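Local coordinates for putative Lipoprotein (Shewanella oneidensis, PDB 3U24) that is of unknown function but binds zinc and is probably akin to the zincin-like metallopeptidases, at residues R273-M278 / Y466-L470; I254-M258 / S526-E530; P118-N122 / L176-G180. All coordinates share one frame. Residues are numbered along the deposited sequence.

Contact 1: R273-M278 / Y466-L470; sequences RVQGEM and YKWNL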
loop_
_atom_site.group_PDB
_atom_site.type_symbol
_atom_site.label_atom_id
_atom_site.label_comp_id
_atom_site.label_asym_id
_atom_site.label_seq_id
_atom_site.Cartn_x
_atom_site.Cartn_y
_atom_site.Cartn_z
ATOM N N ARG A 273 -7.545 4.199 -25.256
ATOM C CA ARG A 273 -8.848 3.539 -25.386
ATOM C C ARG A 273 -9.876 4.209 -24.447
ATOM O O ARG A 273 -10.982 4.564 -24.871
ATOM C CB ARG A 273 -8.740 2.013 -25.084
ATOM C CG ARG A 273 -10.093 1.276 -24.903
ATOM C CD ARG A 273 -10.043 -0.188 -24.385
ATOM N NE ARG A 273 -9.622 -0.320 -22.970
ATOM C CZ ARG A 273 -10.380 -0.089 -21.897
ATOM N NH1 ARG A 273 -9.826 -0.227 -20.689
ATOM N NH2 ARG A 273 -11.664 0.280 -22.027
ATOM N N VAL A 274 -9.483 4.409 -23.187
ATOM C CA VAL A 274 -10.370 4.974 -22.163
ATOM C C VAL A 274 -10.794 6.409 -22.539
ATOM O O VAL A 274 -11.980 6.691 -22.594
ATOM C CB VAL A 274 -9.758 4.897 -20.730
ATOM C CG1 VAL A 274 -10.528 5.801 -19.770
ATOM C CG2 VAL A 274 -9.724 3.442 -20.210
ATOM N N GLN A 275 -9.829 7.269 -22.870
ATOM C CA GLN A 275 -10.111 8.642 -23.315
ATOM C C GLN A 275 -11.048 8.704 -24.538
ATOM O O GLN A 275 -11.939 9.539 -24.588
ATOM C CB GLN A 275 -8.816 9.422 -23.604
ATOM C CG GLN A 275 -7.984 9.758 -22.358
ATOM C CD GLN A 275 -6.636 10.398 -22.672
ATOM O OE1 GLN A 275 -6.133 10.290 -23.774
ATOM N NE2 GLN A 275 -6.049 11.054 -21.698
ATOM N N GLY A 276 -10.864 7.793 -25.488
ATOM C CA GLY A 276 -11.732 7.688 -26.663
ATOM C C GLY A 276 -13.157 7.362 -26.264
ATOM O O GLY A 276 -14.085 7.974 -26.790
ATOM N N GLU A 277 -13.343 6.408 -25.339
ATOM C CA GLU A 277 -14.690 6.104 -24.857
ATOM C C GLU A 277 -15.315 7.287 -24.111
ATOM O O GLU A 277 -16.500 7.594 -24.308
ATOM C CB GLU A 277 -14.703 4.873 -23.971
ATOM C CG GLU A 277 -14.344 3.617 -24.763
ATOM C CD GLU A 277 -15.245 3.408 -25.964
ATOM O OE1 GLU A 277 -16.457 3.240 -25.745
ATOM O OE2 GLU A 277 -14.747 3.460 -27.120
HETATM N N MSE A 278 -14.522 7.949 -23.277
HETATM C CA MSE A 278 -14.986 9.154 -22.607
HETATM C C MSE A 278 -15.418 10.263 -23.586
HETATM O O MSE A 278 -16.397 10.968 -23.305
HETATM C CB MSE A 278 -13.916 9.707 -21.674
HETATM C CG MSE A 278 -13.653 8.830 -20.481
HETATM SE SE MSE A 278 -12.099 9.451 -19.501
HETATM C CE MSE A 278 -13.063 10.683 -18.275
ATOM N N TYR A 466 -14.581 5.818 -15.864
ATOM C CA TYR A 466 -13.415 5.998 -16.688
ATOM C C TYR A 466 -12.418 7.020 -16.113
ATOM O O TYR A 466 -11.204 6.785 -16.186
ATOM C CB TYR A 466 -13.808 6.375 -18.093
ATOM C CG TYR A 466 -14.354 5.238 -18.939
ATOM C CD1 TYR A 466 -13.718 4.019 -18.996
ATOM C CD2 TYR A 466 -15.476 5.432 -19.752
ATOM C CE1 TYR A 466 -14.180 3.004 -19.824
ATOM C CE2 TYR A 466 -15.982 4.417 -20.537
ATOM C CZ TYR A 466 -15.314 3.215 -20.593
ATOM O OH TYR A 466 -15.799 2.215 -21.381
ATOM N N LYS A 467 -12.892 8.107 -15.498
ATOM C CA LYS A 467 -11.952 9.075 -14.927
ATOM C C LYS A 467 -11.176 8.397 -13.799
ATOM O O LYS A 467 -9.941 8.569 -13.666
ATOM C CB LYS A 467 -12.633 10.362 -14.406
ATOM C CG LYS A 467 -11.736 11.222 -13.517
ATOM C CD LYS A 467 -12.495 12.326 -12.798
ATOM C CE LYS A 467 -11.598 13.184 -11.886
ATOM N NZ LYS A 467 -11.550 12.664 -10.463
ATOM N N TRP A 468 -11.917 7.636 -13.002
ATOM C CA TRP A 468 -11.349 6.835 -11.928
ATOM C C TRP A 468 -10.349 5.818 -12.428
ATOM O O TRP A 468 -9.262 5.703 -11.901
ATOM C CB TRP A 468 -12.513 6.170 -11.220
ATOM C CG TRP A 468 -12.277 5.554 -9.879
ATOM C CD1 TRP A 468 -12.218 4.192 -9.576
ATOM C CD2 TRP A 468 -12.188 6.234 -8.585
ATOM N NE1 TRP A 468 -12.071 4.000 -8.215
ATOM C CE2 TRP A 468 -12.043 5.177 -7.572
ATOM C CE3 TRP A 468 -12.185 7.564 -8.180
ATOM C CZ2 TRP A 468 -11.908 5.460 -6.230
ATOM C CZ3 TRP A 468 -12.043 7.836 -6.819
ATOM C CH2 TRP A 468 -11.916 6.805 -5.867
ATOM N N ASN A 469 -10.676 5.104 -13.487
ATOM C CA ASN A 469 -9.730 4.168 -14.080
ATOM C C ASN A 469 -8.464 4.863 -14.561
ATOM O O ASN A 469 -7.356 4.307 -14.431
ATOM C CB ASN A 469 -10.396 3.440 -15.258
ATOM C CG ASN A 469 -9.759 2.091 -15.589
ATOM O OD1 ASN A 469 -9.599 1.783 -16.749
ATOM N ND2 ASN A 469 -9.440 1.275 -14.580
ATOM N N LEU A 470 -8.600 6.064 -15.130
ATOM C CA LEU A 470 -7.413 6.812 -15.565
ATOM C C LEU A 470 -6.390 7.066 -14.437
ATOM O O LEU A 470 -5.185 7.080 -14.683
ATOM C CB LEU A 470 -7.788 8.135 -16.247
ATOM C CG LEU A 470 -8.305 8.004 -17.683
ATOM C CD1 LEU A 470 -8.843 9.343 -18.166
ATOM C CD2 LEU A 470 -7.202 7.486 -18.612
#

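Contact 2: I254-M258 / S526-E530; sequences IQAGM and SGYRE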
loop_
_atom_site.group_PDB
_atom_site.type_symbol
_atom_site.label_atom_id
_atom_site.label_comp_id
_atom_site.label_asym_id
_atom_site.label_seq_id
_atom_site.Cartn_x
_atom_site.Cartn_y
_atom_site.Cartn_z
ATOM N N ILE A 254 6.135 -6.681 -7.158
ATOM C CA ILE A 254 4.834 -6.933 -7.801
ATOM C C ILE A 254 4.671 -8.410 -8.182
ATOM O O ILE A 254 3.610 -8.985 -8.053
ATOM C CB ILE A 254 4.733 -6.074 -9.055
ATOM C CG1 ILE A 254 4.907 -4.581 -8.704
ATOM C CG2 ILE A 254 3.418 -6.277 -9.791
ATOM C CD1 ILE A 254 3.880 -3.979 -7.747
ATOM N N GLN A 255 5.757 -9.025 -8.616
ATOM C CA GLN A 255 5.767 -10.403 -9.035
ATOM C C GLN A 255 4.774 -10.635 -10.144
ATOM O O GLN A 255 4.095 -11.648 -10.191
ATOM C CB GLN A 255 5.544 -11.362 -7.851
ATOM C CG GLN A 255 6.617 -11.319 -6.791
ATOM C CD GLN A 255 6.440 -12.394 -5.734
ATOM O OE1 GLN A 255 5.955 -12.111 -4.616
ATOM N NE2 GLN A 255 6.840 -13.598 -6.051
ATOM N N ALA A 256 4.721 -9.689 -11.050
ATOM C CA ALA A 256 3.884 -9.770 -12.239
ATOM C C ALA A 256 4.470 -10.793 -13.197
ATOM O O ALA A 256 5.679 -11.143 -13.158
ATOM C CB ALA A 256 3.836 -8.421 -12.946
ATOM N N GLY A 257 3.589 -11.218 -14.083
ATOM C CA GLY A 257 3.905 -12.091 -15.179
ATOM C C GLY A 257 4.301 -11.331 -16.422
ATOM O O GLY A 257 4.147 -11.844 -17.512
HETATM N N MSE A 258 4.797 -10.114 -16.263
HETATM C CA MSE A 258 5.357 -9.337 -17.382
HETATM C C MSE A 258 6.409 -8.362 -16.820
HETATM O O MSE A 258 6.534 -8.224 -15.580
HETATM C CB MSE A 258 4.242 -8.594 -18.103
HETATM C CG MSE A 258 3.615 -7.487 -17.282
HETATM SE SE MSE A 258 2.029 -6.611 -18.105
HETATM C CE MSE A 258 0.513 -7.539 -17.245
ATOM N N SER A 526 -1.193 -3.043 -12.430
ATOM C CA SER A 526 -0.574 -4.318 -12.716
ATOM C C SER A 526 -1.466 -5.490 -12.303
ATOM O O SER A 526 -1.762 -6.351 -13.116
ATOM C CB SER A 526 0.756 -4.401 -12.026
ATOM O OG SER A 526 1.267 -5.699 -12.207
ATOM N N GLY A 527 -1.975 -5.472 -11.093
ATOM C CA GLY A 527 -2.878 -6.546 -10.672
ATOM C C GLY A 527 -4.194 -6.568 -11.427
ATOM O O GLY A 527 -4.660 -7.628 -11.836
ATOM N N TYR A 528 -4.790 -5.386 -11.631
ATOM C CA TYR A 528 -5.976 -5.269 -12.453
ATOM C C TYR A 528 -5.806 -5.878 -13.856
ATOM O O TYR A 528 -6.643 -6.666 -14.321
ATOM C CB TYR A 528 -6.374 -3.811 -12.550
ATOM C CG TYR A 528 -7.315 -3.477 -13.676
ATOM C CD1 TYR A 528 -8.600 -4.010 -13.723
ATOM C CD2 TYR A 528 -6.934 -2.587 -14.673
ATOM C CE1 TYR A 528 -9.480 -3.671 -14.742
ATOM C CE2 TYR A 528 -7.791 -2.263 -15.704
ATOM C CZ TYR A 528 -9.056 -2.805 -15.738
ATOM O OH TYR A 528 -9.881 -2.467 -16.776
ATOM N N ARG A 529 -4.719 -5.541 -14.517
ATOM C CA ARG A 529 -4.503 -5.968 -15.899
ATOM C C ARG A 529 -4.304 -7.465 -15.930
ATOM O O ARG A 529 -4.883 -8.148 -16.774
ATOM C CB ARG A 529 -3.291 -5.244 -16.518
ATOM C CG ARG A 529 -3.286 -5.129 -18.046
ATOM C CD ARG A 529 -4.496 -4.385 -18.635
ATOM N NE ARG A 529 -5.418 -5.292 -19.320
ATOM C CZ ARG A 529 -6.605 -4.950 -19.838
ATOM N NH1 ARG A 529 -7.068 -3.695 -19.807
ATOM N NH2 ARG A 529 -7.340 -5.886 -20.420
ATOM N N GLU A 530 -3.502 -7.997 -14.995
ATOM C CA GLU A 530 -3.277 -9.458 -14.977
ATOM C C GLU A 530 -4.546 -10.241 -14.676
ATOM O O GLU A 530 -4.755 -11.272 -15.257
ATOM C CB GLU A 530 -2.165 -9.880 -14.002
ATOM C CG GLU A 530 -0.748 -9.658 -14.491
ATOM C CD GLU A 530 0.281 -10.365 -13.608
ATOM O OE1 GLU A 530 0.576 -9.859 -12.514
ATOM O OE2 GLU A 530 0.766 -11.451 -13.974
HETATM O O HOH W 1 1.383 -11.578 -10.570
#

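Contact 3: P118-N122 / L176-G180; sequences PSSYN and LQNQG. With EDO (1,2-ethanediol), chain S; EDO (1,2-ethanediol), chain P.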
loop_
_atom_site.group_PDB
_atom_site.type_symbol
_atom_site.label_atom_id
_atom_site.label_comp_id
_atom_site.label_asym_id
_atom_site.label_seq_id
_atom_site.Cartn_x
_atom_site.Cartn_y
_atom_site.Cartn_z
ATOM N N PRO A 118 18.539 8.474 3.506
ATOM C CA PRO A 118 18.724 8.692 4.930
ATOM C C PRO A 118 17.426 8.599 5.689
ATOM O O PRO A 118 17.467 8.462 6.910
ATOM C CB PRO A 118 19.307 10.124 5.019
ATOM C CG PRO A 118 19.962 10.342 3.688
ATOM C CD PRO A 118 19.071 9.585 2.714
ATOM N N SER A 119 16.289 8.643 5.008
ATOM C CA SER A 119 15.046 8.539 5.738
ATOM C C SER A 119 14.828 7.135 6.304
ATOM O O SER A 119 13.995 6.956 7.189
ATOM C CB SER A 119 13.841 8.985 4.912
ATOM O OG SER A 119 13.437 7.966 4.020
ATOM N N SER A 120 15.560 6.136 5.819
ATOM C CA SER A 120 15.437 4.794 6.396
ATOM C C SER A 120 16.061 4.676 7.841
ATOM O O SER A 120 15.843 3.677 8.535
ATOM C CB SER A 120 15.992 3.752 5.411
ATOM O OG SER A 120 17.326 4.015 5.044
ATOM N N TYR A 121 16.751 5.724 8.311
ATOM C CA TYR A 121 17.282 5.767 9.652
ATOM C C TYR A 121 16.470 6.700 10.542
ATOM O O TYR A 121 16.590 7.936 10.499
ATOM C CB TYR A 121 18.735 6.193 9.617
ATOM C CG TYR A 121 19.568 5.306 8.731
ATOM C CD1 TYR A 121 20.082 4.128 9.216
ATOM C CD2 TYR A 121 19.799 5.616 7.407
ATOM C CE1 TYR A 121 20.827 3.298 8.427
ATOM C CE2 TYR A 121 20.560 4.800 6.608
ATOM C CZ TYR A 121 21.092 3.646 7.132
ATOM O OH TYR A 121 21.860 2.782 6.386
ATOM N N ASN A 122 15.632 6.098 11.365
ATOM C CA ASN A 122 14.738 6.849 12.273
ATOM C C ASN A 122 14.220 5.897 13.351
ATOM O O ASN A 122 13.580 4.893 13.039
ATOM C CB ASN A 122 13.556 7.448 11.483
ATOM C CG ASN A 122 12.697 8.423 12.313
ATOM O OD1 ASN A 122 12.725 8.442 13.569
ATOM N ND2 ASN A 122 11.913 9.254 11.595
ATOM N N LEU A 176 12.694 15.982 8.314
ATOM C CA LEU A 176 11.327 16.126 8.697
ATOM C C LEU A 176 10.811 14.963 9.558
ATOM O O LEU A 176 10.217 15.192 10.610
ATOM C CB LEU A 176 10.563 16.246 7.405
ATOM C CG LEU A 176 9.079 16.408 7.413
ATOM C CD1 LEU A 176 8.691 16.753 5.948
ATOM C CD2 LEU A 176 8.474 15.087 7.907
ATOM N N GLN A 177 11.079 13.723 9.155
ATOM C CA GLN A 177 10.625 12.603 9.955
ATOM C C GLN A 177 11.355 12.490 11.293
ATOM O O GLN A 177 10.727 12.189 12.295
ATOM C CB GLN A 177 10.703 11.322 9.158
ATOM C CG GLN A 177 9.690 11.293 8.003
ATOM C CD GLN A 177 9.774 10.038 7.183
ATOM O OE1 GLN A 177 10.817 9.401 7.100
ATOM N NE2 GLN A 177 8.676 9.664 6.579
ATOM N N ASN A 178 12.662 12.772 11.329
ATOM C CA ASN A 178 13.412 12.680 12.586
ATOM C C ASN A 178 13.063 13.801 13.528
ATOM O O ASN A 178 13.139 13.610 14.743
ATOM C CB ASN A 178 14.927 12.602 12.386
ATOM C CG ASN A 178 15.388 11.210 12.060
ATOM O OD1 ASN A 178 15.536 10.363 12.974
ATOM N ND2 ASN A 178 15.594 10.934 10.763
ATOM N N GLN A 179 12.647 14.944 12.986
ATOM C CA GLN A 179 12.063 16.031 13.825
ATOM C C GLN A 179 10.798 15.543 14.502
ATOM O O GLN A 179 10.544 15.892 15.618
ATOM C CB GLN A 179 11.749 17.300 13.023
ATOM C CG GLN A 179 12.985 18.132 12.761
ATOM C CD GLN A 179 12.794 19.291 11.750
ATOM O OE1 GLN A 179 11.837 19.312 10.920
ATOM N NE2 GLN A 179 13.726 20.264 11.811
ATOM N N GLY A 180 10.016 14.727 13.811
ATOM C CA GLY A 180 8.809 14.130 14.379
ATOM C C GLY A 180 9.105 13.149 15.496
ATOM O O GLY A 180 8.211 12.808 16.267
HETATM C C1 EDO S . 12.271 2.653 9.239
HETATM O O1 EDO S . 13.015 2.901 10.449
HETATM C C2 EDO S . 12.174 3.917 8.367
HETATM O O2 EDO S . 11.408 4.973 8.969
HETATM C C1 EDO P . 12.283 1.391 13.544
HETATM O O1 EDO P . 11.974 2.724 13.989
HETATM C C2 EDO P . 13.757 1.002 13.779
HETATM O O2 EDO P . 13.955 0.766 15.172
HETATM O O HOH W 2 12.887 9.000 8.543
HETATM O O HOH W 3 10.858 6.969 4.867
#

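Contact 1: R273-M278 / Y466-L470
Two long helices, 260-289 and 459-485, run nearly antiparallel here: the axes of the two segments approach to 10.0 Å with 159° between their directions. Apolar contact supplies most of the interface. Tyr-466 acts as a knob in a hole formed by Arg-273, Val-274, Glu-277 and Met-278, two neighbouring pairs one helical turn apart. Its CB lies 3.4 Å from CG of Met-278, present as selenomethionine, and 3.7 Å from Val-274 CG1; further along the side chain, the ring atom CE2 of Tyr-466 meets Glu-277 CB at 3.7 Å. One turn on, Leu-470 continues the seam, its CG 3.8 Å from Val-274 CG1 and its CD1 3.5 Å from the selenium atom SE of Met-278.

Antiparallel helix packing with a knob in a hole fits a protein that is two-thirds helix and whose family belongs to a clan of zincin-like metallopeptidases. Helix 298-309 extends the seam, since Met-278 also touches Ile-302 and Ile-306, while Phe-501 covers both Met-278 and Leu-470.

Three polar side chains of segment 273-278 take partners from outside the contact. Glu-277 turns its carboxylate back to Lys-280 of its own helix in a salt bridge. Arg-273 forms a salt bridge with Asp-270, although its NH2 passes 4.3 Å from Tyr-466 CE1. Gln-275 has its CA-to-CB bond directed away; its CG reaches Leu-470 CD1 at 4.3 Å, while its amide is hydrogen-bonded to Glu-499. The side chain of Gln-275 ends up about 6 Å from a bound zinc ion whose role is not established.

Contact 2: I254-M258 / S526-E530
How one glutamate side chain can hold an irregular loop is well illustrated where residues 254-258, linking helix 243-254 to helix 260-289, meet helix 523-542. Glu-530 points its CA-to-CB bond toward the loop and takes an m rotamer at chi1 and t at chi2, so the chain is stretched before the carboxylate turns. OE2 accepts a hydrogen bond of 2.8 Å from Gly-257 N. OE1 packs 3.3 Å from Ala-256 CA and receives a hydrogen bond from a water, 2.7 Å away, which donates equally at 2.7 Å to Gln-255 O. Glu-530 thus reaches Gln-255 through water, Ala-256 by van der Waals contact and Gly-257 by a direct hydrogen bond. The absence of a side chain at Gly-257 matters, because a CB there would lie 2.9 Å from Glu-530 OE2.

Gln-255, with positive phi (57°), is the first residue to leave the helical conformation; its CA-to-CB bond points away, and its side chain touches Pro-562 and Tyr-565. Met-258, a selenomethionine, starts sideways but with chi1 p and chi2 t swings its CE to 3.7 Å from Glu-530 CG. One turn earlier on the helix, Ser-526 adopts t, bringing OG within 3.3 Å of Ile-254 CG2 and 3.8 Å of Ala-256 CB. Arg-529 begins toward the loop, yet its end leads away to salt bridges with Asp-533 and Asp-270.

The side chain of Ser-526 is about 9 Å from that of Glu-439, which binds zinc, consistent with the family's metallopeptidase clan. The motif itself is a helix side chain accepting from the main chain of an interhelical loop, in a mainly helical fold.

Contact 3: P118-N122 / L176-G180
Asn-122 caps the start of helix 124-131, its OD1 accepting from Ala-124 N in an Asx turn, and the contact ties this capping turn to the C-terminal part of helix 168-179. The other end of the same side chain, Asn-122 ND2, makes a weak hydrogen bond of 3.2 Å to Gln-177 O. In return, Asn-178 ND2 donates to Tyr-121 O at 3.2 Å. A water extends the link: it donates to Ser-119 O (2.7 Å) and Gln-177 OE1 (2.6 Å) and accepts from Asn-122 ND2 (3.2 Å). On the backbone, Asn-122 O accepts from O1 of one 1,2-ethanediol at 2.9 Å and weakly from O1 of another at 3.3 Å, both probably from the crystallisation liquor. Asn-122 OD1 and Asn-178 OD1, two acceptors 3.5 Å apart, each have a donor of their own, Ala-124 N and Tyr-156 OH. With two amide-to-carbonyl hydrogen bonds and a shared water, the chemistry implies a largely polar cohesion.

Overall arrangement
Contacts 1 and 2 belong together, whereas contact 3 stands apart. The centres of the first two are 20 Å apart, and they touch through Asn-469 ND2 and Tyr-528 CE2 at 4.1 Å. Asp-270, on helix 260-289, joins them further, since it forms salt bridges with both Arg-273 and Arg-529; Arg-447 packs against Tyr-466, Asn-469 and Tyr-528. In sequence, contact 1 is nested inside the loop closed by contact 2. Contact 2 places Ser-526 about 9 Å, between side chains, from Glu-439, which holds a zinc ion with His-408 and His-414. Contact 3 closes earlier in the chain and lies on the opposite side of the chain's centre from both, about 39 Å from contact 1 and 32 Å from contact 2, between centres.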